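Long-range contacts in glycoside hydrolase family 43 (Halothermothrix orenii, PDB 4QQS), which shows alpha-L-arabinofuranosidase activity and, as a family-43 glycoside hydrolase, probably takes part in the breakdown of xylan: residues 120-126 against 141-147; 66-72 against 87-92; 152-158 against 189-195; 114-120 against 167-171. Residues are numbered along the deposited sequence.

Interaction 1: residues 120-126 against 141-147; sequences RGLSFID and YVKDCSE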
# COMPACT_ATOMS: atom_id res chain seq x y z
N ARG A 120 -8.33 -4.68 -18.98
CA ARG A 120 -9.61 -4.13 -19.40
C ARG A 120 -9.43 -2.86 -20.24
O ARG A 120 -10.35 -2.05 -20.35
CB ARG A 120 -10.50 -3.87 -18.18
CG ARG A 120 -10.75 -5.10 -17.36
CD ARG A 120 -11.35 -4.77 -16.01
NE ARG A 120 -11.40 -5.98 -15.20
CZ ARG A 120 -11.55 -5.97 -13.88
NH1 ARG A 120 -11.73 -4.83 -13.22
NH2 ARG A 120 -11.53 -7.11 -13.21
N GLY A 121 -8.25 -2.68 -20.82
CA GLY A 121 -8.01 -1.53 -21.66
C GLY A 121 -7.96 -0.21 -20.92
O GLY A 121 -8.16 0.84 -21.52
N LEU A 122 -7.70 -0.27 -19.62
CA LEU A 122 -7.62 0.92 -18.78
C LEU A 122 -6.45 0.76 -17.81
O LEU A 122 -5.73 -0.24 -17.85
CB LEU A 122 -8.94 1.13 -18.03
CG LEU A 122 -10.14 1.49 -18.91
CD1 LEU A 122 -11.42 1.43 -18.10
CD2 LEU A 122 -9.95 2.86 -19.53
N SER A 123 -6.25 1.76 -16.95
CA SER A 123 -5.14 1.75 -16.01
C SER A 123 -5.57 1.36 -14.61
O SER A 123 -6.52 1.93 -14.04
CB SER A 123 -4.45 3.11 -16.00
OG SER A 123 -3.64 3.27 -17.16
N PHE A 124 -4.85 0.39 -14.04
CA PHE A 124 -5.10 -0.13 -12.71
C PHE A 124 -3.79 -0.21 -11.95
O PHE A 124 -2.78 -0.62 -12.51
CB PHE A 124 -5.74 -1.53 -12.78
CG PHE A 124 -7.02 -1.55 -13.53
CD1 PHE A 124 -8.21 -1.27 -12.89
CD2 PHE A 124 -7.05 -1.80 -14.89
CE1 PHE A 124 -9.40 -1.25 -13.59
CE2 PHE A 124 -8.25 -1.79 -15.59
CZ PHE A 124 -9.42 -1.53 -14.95
N ILE A 125 -3.84 0.17 -10.67
CA ILE A 125 -2.66 0.17 -9.81
C ILE A 125 -3.04 -0.19 -8.38
O ILE A 125 -4.22 -0.38 -8.05
CB ILE A 125 -1.96 1.57 -9.80
CG1 ILE A 125 -2.79 2.63 -9.08
CG2 ILE A 125 -1.59 2.02 -11.22
CD1 ILE A 125 -2.04 3.91 -8.80
N ASP A 126 -2.04 -0.31 -7.52
CA ASP A 126 -2.25 -0.39 -6.08
C ASP A 126 -3.03 -1.62 -5.64
O ASP A 126 -3.79 -1.58 -4.67
CB ASP A 126 -2.91 0.88 -5.51
CG ASP A 126 -1.95 2.05 -5.37
OD1 ASP A 126 -0.75 1.90 -5.63
OD2 ASP A 126 -2.43 3.14 -4.99
N TYR A 141 -8.14 -2.81 -5.48
CA TYR A 141 -7.28 -2.19 -6.47
C TYR A 141 -7.87 -0.87 -6.92
O TYR A 141 -9.04 -0.59 -6.69
CB TYR A 141 -7.05 -3.13 -7.66
CG TYR A 141 -8.31 -3.57 -8.36
CD1 TYR A 141 -8.83 -2.86 -9.42
CD2 TYR A 141 -9.01 -4.69 -7.94
CE1 TYR A 141 -9.99 -3.26 -10.06
CE2 TYR A 141 -10.18 -5.10 -8.58
CZ TYR A 141 -10.66 -4.39 -9.64
OH TYR A 141 -11.82 -4.75 -10.30
N VAL A 142 -7.05 -0.07 -7.58
CA VAL A 142 -7.43 1.26 -8.00
C VAL A 142 -7.64 1.32 -9.51
O VAL A 142 -6.78 0.91 -10.28
CB VAL A 142 -6.35 2.28 -7.60
CG1 VAL A 142 -6.65 3.66 -8.17
CG2 VAL A 142 -6.25 2.35 -6.08
N LYS A 143 -8.81 1.83 -9.90
CA LYS A 143 -9.08 2.25 -11.27
C LYS A 143 -8.59 3.68 -11.37
O LYS A 143 -9.18 4.59 -10.80
CB LYS A 143 -10.58 2.12 -11.56
CG LYS A 143 -10.99 2.30 -13.01
CD LYS A 143 -12.51 2.11 -13.19
CE LYS A 143 -12.88 2.01 -14.66
NZ LYS A 143 -14.33 2.04 -14.91
N ASP A 144 -7.42 3.83 -11.99
CA ASP A 144 -6.62 5.04 -11.86
C ASP A 144 -7.17 6.24 -12.61
O ASP A 144 -7.63 6.14 -13.75
CB ASP A 144 -5.20 4.74 -12.33
CG ASP A 144 -4.24 5.89 -12.08
OD1 ASP A 144 -3.88 6.12 -10.91
OD2 ASP A 144 -3.84 6.53 -13.08
N CYS A 145 -7.08 7.40 -11.97
CA CYS A 145 -7.50 8.68 -12.52
C CYS A 145 -6.98 9.00 -13.92
O CYS A 145 -7.66 9.72 -14.65
CB CYS A 145 -7.10 9.80 -11.56
SG CYS A 145 -5.35 9.92 -11.26
N SER A 146 -5.81 8.48 -14.29
CA SER A 146 -5.24 8.78 -15.60
C SER A 146 -6.21 8.47 -16.72
O SER A 146 -6.21 9.17 -17.72
CB SER A 146 -3.94 8.00 -15.82
OG SER A 146 -4.13 6.60 -15.72
N GLU A 147 -7.03 7.42 -16.57
CA GLU A 147 -7.95 7.01 -17.61
C GLU A 147 -9.37 6.83 -17.10
O GLU A 147 -10.19 6.17 -17.73
CB GLU A 147 -7.48 5.71 -18.27
CG GLU A 147 -6.08 5.78 -18.85
CD GLU A 147 -5.78 4.60 -19.74
OE1 GLU A 147 -5.04 3.69 -19.34
OE2 GLU A 147 -6.28 4.58 -20.88
O HOH W 1 -8.02 3.80 -15.38
O HOH W 2 -2.07 5.60 -17.53
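The backbone bonds form an antiparallel ladder. Strand 124-131 and strand 137-143 make a hairpin in one blade of the five-bladed β-propeller. I125 and V142 are a hydrogen-bonded pair: I125 N donates to V142 O at 3.1 Å, and V142 N donates to I125 O at 2.9 Å. F124 and K143 are the next, non-hydrogen-bonded pair. D144 N then donates to S123 O at 2.9 Å, carrying the pairing beyond the strands. Water 1 donates to both S123 O (2.7 Å) and D144 O (2.9 Å).

Polar side chains close the loop end. S123 OG donates to E147 OE1 at 2.6 Å, and E147 OE1 also accepts from H95. D144 OD2 accepts from S146 N at 3.0 Å, an Asx turn that shapes the 144-147 bend. The R120 side chain reaches back along the hairpin, and R120 NH1 donates to Y141 OH at 2.9 Å. Q161 bonds both R120 and Y141.

Apolar contacts lie on both faces. F124 CD1 lies 3.9 Å from Y141 CD1, with the rings oblique. I125 CG1 lies 3.9 Å from V142 CB on the other face.

D126 ends this segment. Its OD2 accepts from G196 N, and its side chain lies about 3 Å from that of E195, the predicted proton donor. The pairing is consistent with a fixed backbone leading into D126, a residue predicted to tune the pKa of that acid.

Interaction 2: residues 66-72 against 87-92; sequences WGTEDFW and YSARDN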
# COMPACT_ATOMS: atom_id res chain seq x y z
N TRP A 66 8.16 -8.42 -18.57
CA TRP A 66 6.93 -7.66 -18.73
C TRP A 66 7.02 -6.30 -18.04
O TRP A 66 7.58 -6.18 -16.96
CB TRP A 66 5.74 -8.46 -18.17
CG TRP A 66 4.46 -7.75 -18.39
CD1 TRP A 66 3.71 -7.77 -19.53
CD2 TRP A 66 3.78 -6.88 -17.48
NE1 TRP A 66 2.61 -6.98 -19.39
CE2 TRP A 66 2.63 -6.41 -18.14
CE3 TRP A 66 4.02 -6.45 -16.17
CZ2 TRP A 66 1.73 -5.54 -17.55
CZ3 TRP A 66 3.12 -5.58 -15.58
CH2 TRP A 66 1.99 -5.14 -16.27
N GLY A 67 6.42 -5.30 -18.67
CA GLY A 67 6.35 -3.96 -18.13
C GLY A 67 7.45 -3.10 -18.71
O GLY A 67 8.59 -3.54 -18.82
N THR A 68 7.12 -1.86 -19.07
CA THR A 68 8.06 -0.99 -19.76
C THR A 68 8.65 0.11 -18.88
O THR A 68 9.77 0.57 -19.14
CB THR A 68 7.44 -0.33 -21.01
OG1 THR A 68 6.39 0.56 -20.61
CG2 THR A 68 6.90 -1.37 -21.96
N GLU A 69 7.90 0.51 -17.87
CA GLU A 69 8.24 1.64 -17.01
C GLU A 69 7.13 1.73 -15.97
O GLU A 69 6.17 0.96 -16.01
CB GLU A 69 8.32 2.94 -17.82
CG GLU A 69 7.01 3.31 -18.51
CD GLU A 69 7.06 4.62 -19.27
OE1 GLU A 69 7.97 5.45 -19.00
OE2 GLU A 69 6.18 4.84 -20.12
N ASP A 70 7.28 2.68 -15.05
CA ASP A 70 6.24 2.96 -14.06
C ASP A 70 5.90 1.73 -13.20
O ASP A 70 4.74 1.40 -12.97
CB ASP A 70 4.98 3.53 -14.73
CG ASP A 70 5.22 4.89 -15.38
OD1 ASP A 70 5.94 5.73 -14.78
OD2 ASP A 70 4.69 5.13 -16.49
N PHE A 71 6.95 1.09 -12.70
CA PHE A 71 6.83 -0.03 -11.77
C PHE A 71 6.50 0.52 -10.39
O PHE A 71 7.36 1.16 -9.76
CB PHE A 71 8.13 -0.85 -11.74
CG PHE A 71 8.32 -1.71 -12.95
CD1 PHE A 71 8.86 -1.19 -14.13
CD2 PHE A 71 7.94 -3.05 -12.95
CE1 PHE A 71 9.00 -1.99 -15.24
CE2 PHE A 71 8.09 -3.83 -14.07
CZ PHE A 71 8.62 -3.30 -15.21
N TRP A 72 5.26 0.31 -9.93
CA TRP A 72 4.77 0.91 -8.70
C TRP A 72 4.16 -0.09 -7.73
O TRP A 72 3.51 -1.06 -8.13
CB TRP A 72 3.68 1.97 -8.97
CG TRP A 72 4.05 3.09 -9.87
CD1 TRP A 72 5.30 3.53 -10.19
CD2 TRP A 72 3.13 3.92 -10.59
NE1 TRP A 72 5.21 4.58 -11.08
CE2 TRP A 72 3.89 4.83 -11.35
CE3 TRP A 72 1.74 3.97 -10.67
CZ2 TRP A 72 3.30 5.78 -12.18
CZ3 TRP A 72 1.16 4.91 -11.50
CH2 TRP A 72 1.93 5.80 -12.25
N TYR A 87 1.93 -6.09 -8.27
CA TYR A 87 2.52 -4.81 -8.60
C TYR A 87 1.85 -4.31 -9.85
O TYR A 87 1.10 -5.05 -10.50
CB TYR A 87 4.03 -4.93 -8.81
CG TYR A 87 4.49 -5.78 -9.98
CD1 TYR A 87 4.65 -7.15 -9.87
CD2 TYR A 87 4.81 -5.19 -11.20
CE1 TYR A 87 5.13 -7.92 -10.92
CE2 TYR A 87 5.29 -5.95 -12.26
CZ TYR A 87 5.44 -7.31 -12.11
OH TYR A 87 5.93 -8.02 -13.19
N SER A 88 2.16 -3.07 -10.25
CA SER A 88 1.71 -2.60 -11.55
C SER A 88 2.88 -2.01 -12.32
O SER A 88 3.88 -1.60 -11.75
CB SER A 88 0.55 -1.60 -11.42
OG SER A 88 0.94 -0.43 -10.73
N ALA A 89 2.72 -1.99 -13.63
CA ALA A 89 3.66 -1.35 -14.54
C ALA A 89 2.90 -0.98 -15.80
O ALA A 89 1.79 -1.44 -16.04
CB ALA A 89 4.84 -2.28 -14.87
N ARG A 90 3.53 -0.15 -16.63
CA ARG A 90 2.93 0.24 -17.90
C ARG A 90 3.24 -0.81 -18.97
O ARG A 90 4.38 -1.20 -19.17
CB ARG A 90 3.44 1.62 -18.35
CG ARG A 90 2.55 2.25 -19.42
CD ARG A 90 2.91 3.69 -19.71
NE ARG A 90 2.85 4.55 -18.53
CZ ARG A 90 1.75 5.10 -18.03
NH1 ARG A 90 0.56 4.88 -18.58
NH2 ARG A 90 1.83 5.85 -16.94
N ASP A 91 2.19 -1.27 -19.64
CA ASP A 91 2.36 -2.28 -20.69
C ASP A 91 2.70 -1.57 -22.00
O ASP A 91 2.68 -0.34 -22.10
CB ASP A 91 1.09 -3.12 -20.82
CG ASP A 91 1.36 -4.54 -21.29
OD1 ASP A 91 2.47 -4.84 -21.79
OD2 ASP A 91 0.45 -5.39 -21.14
N ASN A 92 3.00 -2.36 -23.03
CA ASN A 92 3.36 -1.81 -24.33
C ASN A 92 2.26 -0.96 -24.95
O ASN A 92 2.54 -0.04 -25.72
CB ASN A 92 3.74 -2.94 -25.29
CG ASN A 92 5.04 -3.59 -24.90
OD1 ASN A 92 6.07 -2.93 -24.80
ND2 ASN A 92 5.00 -4.89 -24.65
O HOH W 3 8.15 -8.04 -15.07
O HOH W 4 5.24 -5.00 -21.17
O HOH W 5 2.10 1.32 -12.38
O HOH W 6 0.69 -0.85 -8.18
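This contact lies in one blade of the five-bladed β-propeller. The loop 66-72 runs along strand 82-90 and then becomes the blade's first strand, 72-79. W72 and S88 are an antiparallel hydrogen-bonded pair: W72 N donates to S88 O at 3.0 Å, and S88 N to W72 O at 3.2 Å. W72 reaches the predicted active site, its side chain about 5 Å from that of D17, the predicted proton acceptor.

W66 and R90 each have 104 Å² covered, the most here. The W66 indole packs beside Y87 and A89, with D91 at its edge. Its CZ3 is 3.8 Å from A89 CB and 4.0 Å from Y87 CE2. Its NE1 makes a weak hydrogen bond to D91 OD2 at 3.2 Å; D91 also has a salt bridge to K97.

R90 N donates to E69 O at 2.9 Å, and T68 N to R90 O at 2.8 Å. The R90 guanidinium forms a salt bridge with D70, and E69 adds a long one.

A89 is third, with 66 Å² covered. It fills the space beside G67, where any CB would clash. A89 CB makes a CH-π contact 3.7 Å from the centroid of the F71 ring.

Interaction 3: residues 152-158 against 189-195; sequences GIHISQI and DAWQWNE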
# COMPACT_ATOMS: atom_id res chain seq x y z
N GLY A 152 -16.64 14.73 -15.43
CA GLY A 152 -15.60 15.72 -15.63
C GLY A 152 -14.39 15.63 -14.73
O GLY A 152 -13.44 16.38 -14.95
N ILE A 153 -14.42 14.74 -13.74
CA ILE A 153 -13.34 14.62 -12.76
C ILE A 153 -12.46 13.43 -13.12
O ILE A 153 -12.99 12.33 -13.34
CB ILE A 153 -13.93 14.41 -11.34
CG1 ILE A 153 -14.95 15.49 -11.00
CG2 ILE A 153 -12.83 14.36 -10.30
CD1 ILE A 153 -14.44 16.91 -11.12
N HIS A 154 -11.15 13.62 -13.15
CA HIS A 154 -10.22 12.50 -13.24
C HIS A 154 -10.12 11.92 -11.85
O HIS A 154 -9.63 12.59 -10.94
CB HIS A 154 -8.83 12.96 -13.69
CG HIS A 154 -8.69 13.15 -15.17
ND1 HIS A 154 -9.08 14.30 -15.81
CD2 HIS A 154 -8.18 12.34 -16.13
CE1 HIS A 154 -8.82 14.20 -17.10
NE2 HIS A 154 -8.27 13.02 -17.32
N ILE A 155 -10.58 10.69 -11.66
CA ILE A 155 -10.84 10.18 -10.33
C ILE A 155 -10.31 8.76 -10.16
O ILE A 155 -10.61 7.88 -10.97
CB ILE A 155 -12.36 10.28 -9.99
CG1 ILE A 155 -12.64 9.91 -8.54
CG2 ILE A 155 -13.21 9.49 -10.96
CD1 ILE A 155 -14.02 10.40 -8.06
N SER A 156 -9.52 8.56 -9.11
CA SER A 156 -9.09 7.23 -8.71
C SER A 156 -10.08 6.64 -7.73
O SER A 156 -10.36 7.23 -6.69
CB SER A 156 -7.69 7.25 -8.11
OG SER A 156 -6.71 7.48 -9.12
N GLN A 157 -10.63 5.48 -8.09
CA GLN A 157 -11.61 4.75 -7.29
C GLN A 157 -11.02 3.41 -6.85
O GLN A 157 -10.25 2.81 -7.60
CB GLN A 157 -12.84 4.43 -8.12
CG GLN A 157 -13.54 5.61 -8.77
CD GLN A 157 -14.64 5.10 -9.69
OE1 GLN A 157 -14.37 4.37 -10.64
NE2 GLN A 157 -15.89 5.43 -9.37
N ILE A 158 -11.39 2.94 -5.66
CA ILE A 158 -11.00 1.62 -5.20
C ILE A 158 -12.13 0.63 -5.40
O ILE A 158 -13.24 0.87 -4.92
CB ILE A 158 -10.54 1.66 -3.73
CG1 ILE A 158 -9.28 2.51 -3.59
CG2 ILE A 158 -10.30 0.25 -3.19
CD1 ILE A 158 -8.95 2.93 -2.16
N ASP A 189 -11.67 19.45 -6.45
CA ASP A 189 -10.53 19.47 -7.35
C ASP A 189 -10.84 18.75 -8.68
O ASP A 189 -11.68 17.84 -8.75
CB ASP A 189 -9.30 18.77 -6.72
CG ASP A 189 -8.78 19.46 -5.46
OD1 ASP A 189 -8.97 20.68 -5.35
OD2 ASP A 189 -8.18 18.77 -4.60
N ALA A 190 -10.10 19.10 -9.73
CA ALA A 190 -10.27 18.46 -11.04
C ALA A 190 -9.75 17.02 -11.10
O ALA A 190 -10.18 16.24 -11.96
CB ALA A 190 -9.57 19.31 -12.10
N TRP A 191 -8.79 16.73 -10.22
CA TRP A 191 -8.21 15.41 -10.06
C TRP A 191 -8.44 15.02 -8.61
O TRP A 191 -8.18 15.84 -7.71
CB TRP A 191 -6.70 15.45 -10.37
CG TRP A 191 -6.41 15.63 -11.82
CD1 TRP A 191 -6.56 16.77 -12.55
CD2 TRP A 191 -5.93 14.63 -12.72
NE1 TRP A 191 -6.22 16.53 -13.86
CE2 TRP A 191 -5.84 15.22 -14.00
CE3 TRP A 191 -5.58 13.28 -12.58
CZ2 TRP A 191 -5.41 14.52 -15.13
CZ3 TRP A 191 -5.16 12.59 -13.70
CH2 TRP A 191 -5.09 13.20 -14.95
N GLN A 192 -8.90 13.80 -8.38
CA GLN A 192 -9.26 13.33 -7.03
C GLN A 192 -8.83 11.89 -6.86
O GLN A 192 -8.94 11.09 -7.80
CB GLN A 192 -10.76 13.45 -6.80
CG GLN A 192 -11.30 14.86 -6.98
CD GLN A 192 -12.77 14.97 -6.73
OE1 GLN A 192 -13.37 14.11 -6.09
NE2 GLN A 192 -13.36 16.07 -7.19
N TRP A 193 -8.36 11.55 -5.67
CA TRP A 193 -7.82 10.22 -5.41
C TRP A 193 -8.34 9.56 -4.15
O TRP A 193 -8.33 10.17 -3.08
CB TRP A 193 -6.30 10.28 -5.23
CG TRP A 193 -5.52 10.78 -6.38
CD1 TRP A 193 -4.89 10.05 -7.33
CD2 TRP A 193 -5.23 12.16 -6.68
NE1 TRP A 193 -4.22 10.89 -8.19
CE2 TRP A 193 -4.43 12.19 -7.82
CE3 TRP A 193 -5.59 13.38 -6.07
CZ2 TRP A 193 -3.98 13.39 -8.39
CZ3 TRP A 193 -5.14 14.56 -6.62
CH2 TRP A 193 -4.36 14.56 -7.77
N ASN A 194 -8.71 8.29 -4.29
CA ASN A 194 -8.64 7.33 -3.19
C ASN A 194 -7.74 6.21 -3.72
O ASN A 194 -8.05 5.60 -4.75
CB ASN A 194 -9.99 6.71 -2.81
CG ASN A 194 -10.92 7.60 -1.97
OD1 ASN A 194 -12.03 7.17 -1.68
ND2 ASN A 194 -10.49 8.79 -1.57
N GLU A 195 -6.63 5.96 -3.03
CA GLU A 195 -5.68 4.97 -3.52
C GLU A 195 -4.99 4.28 -2.35
O GLU A 195 -5.29 4.53 -1.19
CB GLU A 195 -4.71 5.58 -4.53
CG GLU A 195 -3.81 6.64 -3.93
CD GLU A 195 -2.90 7.35 -4.95
OE1 GLU A 195 -2.97 7.06 -6.16
OE2 GLU A 195 -2.09 8.20 -4.53
O HOH W 7 -10.76 16.77 -14.61
O HOH W 8 -4.55 6.34 -8.23
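Here two blades of the five-bladed β-propeller meet through a parallel strand pair. Strand 153-162 belongs to one blade, and strand 191-202 is the first strand of the next. Their short segments run at 7° to each other, with axes 4.7 Å apart. H154 N donates to A190 O (3.0 Å), Q192 N to H154 O (2.9 Å), S156 N to Q192 O (2.9 Å) and N194 N to S156 O (3.1 Å).

H154 and W191 share one face with S156 and W193. H154 and W191 both have chi1 in the m well, with chi2 of 83° and 73°. These settings bring the rings into an offset stack, with the H154 ring and the W191 six-membered ring 4.0 Å apart at their centroids and their planes 8° from parallel. H154 CB also lies over the W191 ring.

Q192 points to the other face, beside I155. Its mt conformation carries NE2 back to D189 O, 2.9 Å away, which ties down the turn before the strand.

In E195, the predicted proton donor, chi1 p and chi2 t bring OE2 into a hydrogen bond with Y220 OH. Its side chain lies about 3 Å from that of D126. A chi1 of m lets S156 OG accept from C145 N. Water 8 accepts from S156 OG at 2.6 Å and donates to E195 OE1 at 2.7 Å.

Interaction 4: residues 114-120 against 167-171; sequences KAPLFDR and LLELK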
# COMPACT_ATOMS: atom_id res chain seq x y z
N LYS A 114 1.27 -14.34 -13.75
CA LYS A 114 0.25 -13.82 -14.66
C LYS A 114 0.46 -12.32 -14.76
O LYS A 114 0.14 -11.56 -13.86
CB LYS A 114 -1.17 -14.19 -14.22
CG LYS A 114 -2.20 -14.04 -15.32
CD LYS A 114 -3.53 -14.63 -14.94
CE LYS A 114 -4.60 -14.37 -15.99
NZ LYS A 114 -5.81 -15.17 -15.67
N ALA A 115 1.05 -11.91 -15.88
CA ALA A 115 1.44 -10.53 -16.11
C ALA A 115 1.01 -10.14 -17.52
O ALA A 115 1.63 -10.57 -18.48
CB ALA A 115 2.94 -10.38 -15.93
N PRO A 116 -0.06 -9.35 -17.66
CA PRO A 116 -0.89 -8.76 -16.60
C PRO A 116 -1.84 -9.78 -15.96
O PRO A 116 -2.21 -10.80 -16.58
CB PRO A 116 -1.69 -7.70 -17.33
CG PRO A 116 -1.86 -8.24 -18.70
CD PRO A 116 -0.57 -8.99 -19.00
N LEU A 117 -2.25 -9.49 -14.74
CA LEU A 117 -3.19 -10.34 -14.02
C LEU A 117 -4.59 -10.25 -14.66
O LEU A 117 -5.30 -11.26 -14.76
CB LEU A 117 -3.23 -9.92 -12.56
CG LEU A 117 -4.22 -10.66 -11.67
CD1 LEU A 117 -3.94 -12.17 -11.63
CD2 LEU A 117 -4.17 -10.08 -10.27
N PHE A 118 -4.97 -9.04 -15.06
CA PHE A 118 -6.20 -8.81 -15.80
C PHE A 118 -5.97 -7.59 -16.68
O PHE A 118 -5.03 -6.82 -16.46
CB PHE A 118 -7.43 -8.63 -14.89
CG PHE A 118 -7.39 -7.42 -13.97
CD1 PHE A 118 -6.76 -7.50 -12.74
CD2 PHE A 118 -8.01 -6.22 -14.32
CE1 PHE A 118 -6.74 -6.40 -11.87
CE2 PHE A 118 -8.00 -5.13 -13.46
CZ PHE A 118 -7.36 -5.23 -12.24
N ASP A 119 -6.82 -7.42 -17.69
CA ASP A 119 -6.62 -6.36 -18.67
C ASP A 119 -7.97 -5.94 -19.21
O ASP A 119 -8.68 -6.75 -19.80
CB ASP A 119 -5.71 -6.88 -19.79
CG ASP A 119 -5.24 -5.80 -20.74
OD1 ASP A 119 -5.70 -4.64 -20.64
OD2 ASP A 119 -4.36 -6.13 -21.58
N ARG A 120 -8.33 -4.68 -18.98
CA ARG A 120 -9.61 -4.13 -19.40
C ARG A 120 -9.43 -2.86 -20.24
O ARG A 120 -10.35 -2.05 -20.35
CB ARG A 120 -10.50 -3.87 -18.18
CG ARG A 120 -10.75 -5.10 -17.36
CD ARG A 120 -11.35 -4.77 -16.01
NE ARG A 120 -11.40 -5.98 -15.20
CZ ARG A 120 -11.55 -5.97 -13.88
NH1 ARG A 120 -11.73 -4.83 -13.22
NH2 ARG A 120 -11.53 -7.11 -13.21
N LEU A 167 -5.64 -17.38 -7.11
CA LEU A 167 -5.34 -15.96 -7.33
C LEU A 167 -5.27 -15.53 -8.80
O LEU A 167 -4.85 -14.42 -9.08
CB LEU A 167 -4.06 -15.54 -6.61
CG LEU A 167 -3.91 -15.94 -5.14
CD1 LEU A 167 -2.61 -15.39 -4.57
CD2 LEU A 167 -5.11 -15.50 -4.29
N LEU A 168 -5.69 -16.40 -9.73
CA LEU A 168 -5.58 -16.09 -11.16
C LEU A 168 -6.82 -15.46 -11.80
O LEU A 168 -6.73 -14.95 -12.92
CB LEU A 168 -5.19 -17.34 -11.94
CG LEU A 168 -3.92 -18.05 -11.47
CD1 LEU A 168 -3.70 -19.31 -12.30
CD2 LEU A 168 -2.70 -17.16 -11.53
N GLU A 169 -7.96 -15.52 -11.11
CA GLU A 169 -9.20 -14.97 -11.64
C GLU A 169 -9.80 -14.03 -10.62
O GLU A 169 -9.76 -14.31 -9.42
CB GLU A 169 -10.22 -16.08 -11.92
CG GLU A 169 -11.52 -15.57 -12.59
CD GLU A 169 -12.77 -16.39 -12.27
OE1 GLU A 169 -12.71 -17.37 -11.49
OE2 GLU A 169 -13.85 -16.05 -12.82
N LEU A 170 -10.37 -12.94 -11.12
CA LEU A 170 -11.15 -12.04 -10.30
C LEU A 170 -12.62 -12.39 -10.54
O LEU A 170 -13.10 -12.32 -11.68
CB LEU A 170 -10.84 -10.59 -10.67
CG LEU A 170 -9.53 -10.01 -10.14
CD1 LEU A 170 -8.29 -10.66 -10.72
CD2 LEU A 170 -9.48 -8.54 -10.38
N LYS A 171 -13.31 -12.82 -9.50
CA LYS A 171 -14.66 -13.36 -9.64
C LYS A 171 -15.69 -12.27 -9.87
O LYS A 171 -15.62 -11.20 -9.26
CB LYS A 171 -15.05 -14.16 -8.39
CG LYS A 171 -14.26 -15.44 -8.16
CD LYS A 171 -14.65 -16.11 -6.84
CE LYS A 171 -14.97 -17.58 -7.00
NZ LYS A 171 -15.57 -18.15 -5.77
O HOH W 9 -7.45 -12.73 -14.30
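This is a small loop-to-loop contact (296 Å² buried) on the outer part of the five-bladed β-propeller. Segment 114-120 is the link between the blade that ends with strand 111-112 and the next blade, which starts with strand 124-131. Segment 167-171 belongs to the loop between strands 153-162 and 175-178 of that next blade. The two backbones do not pair; L117 and L168 come nearest, with CA atoms 6.9 Å apart.

L170 has the most surface covered, 80 Å². Its CB points toward the link. L170 CD2 sits over one face of the F118 ring in a CH-π contact, 4.1 Å from its centroid. The same methyl, L170 CD2, is 3.8 Å from R120 NH2; the R120 guanidinium is hydrogen-bonded to Y141 and Q161. L117 completes the apolar patch, with L117 CD2 4.2 Å from L170 CD1. F118 also packs edge-to-face on F124, so the patch continues into the blade.

The polar part gathers on one carbonyl. The extended K114 side chain reaches across, and K114 NZ donates to L168 O at 2.9 Å. Water 9 bridges the two backbones, donating to L117 O at 2.6 Å and to L168 O at 2.7 Å.

Interaction 2 comes first along the chain and closes before the others open. Interaction 4 spans interaction 1 and alternates with interaction 3, about 23 Å away between centres. Interactions 1 and 3 have centres about 11 Å apart and share a sheet, because strands 137-143 and 153-162 are neighbours. Interaction 2 lies in the preceding blade, its centre about 12 Å from that of interaction 1, touching it through W72, S88 and I125. Interaction 4 shares R120 with interaction 1, touches it through F118 and L170, and meets interaction 2 where W66 packs on A115 and P116. The contacts involve three successive blades; interactions 1 and 3 hold D126 and E195, neighbours in the predicted active site.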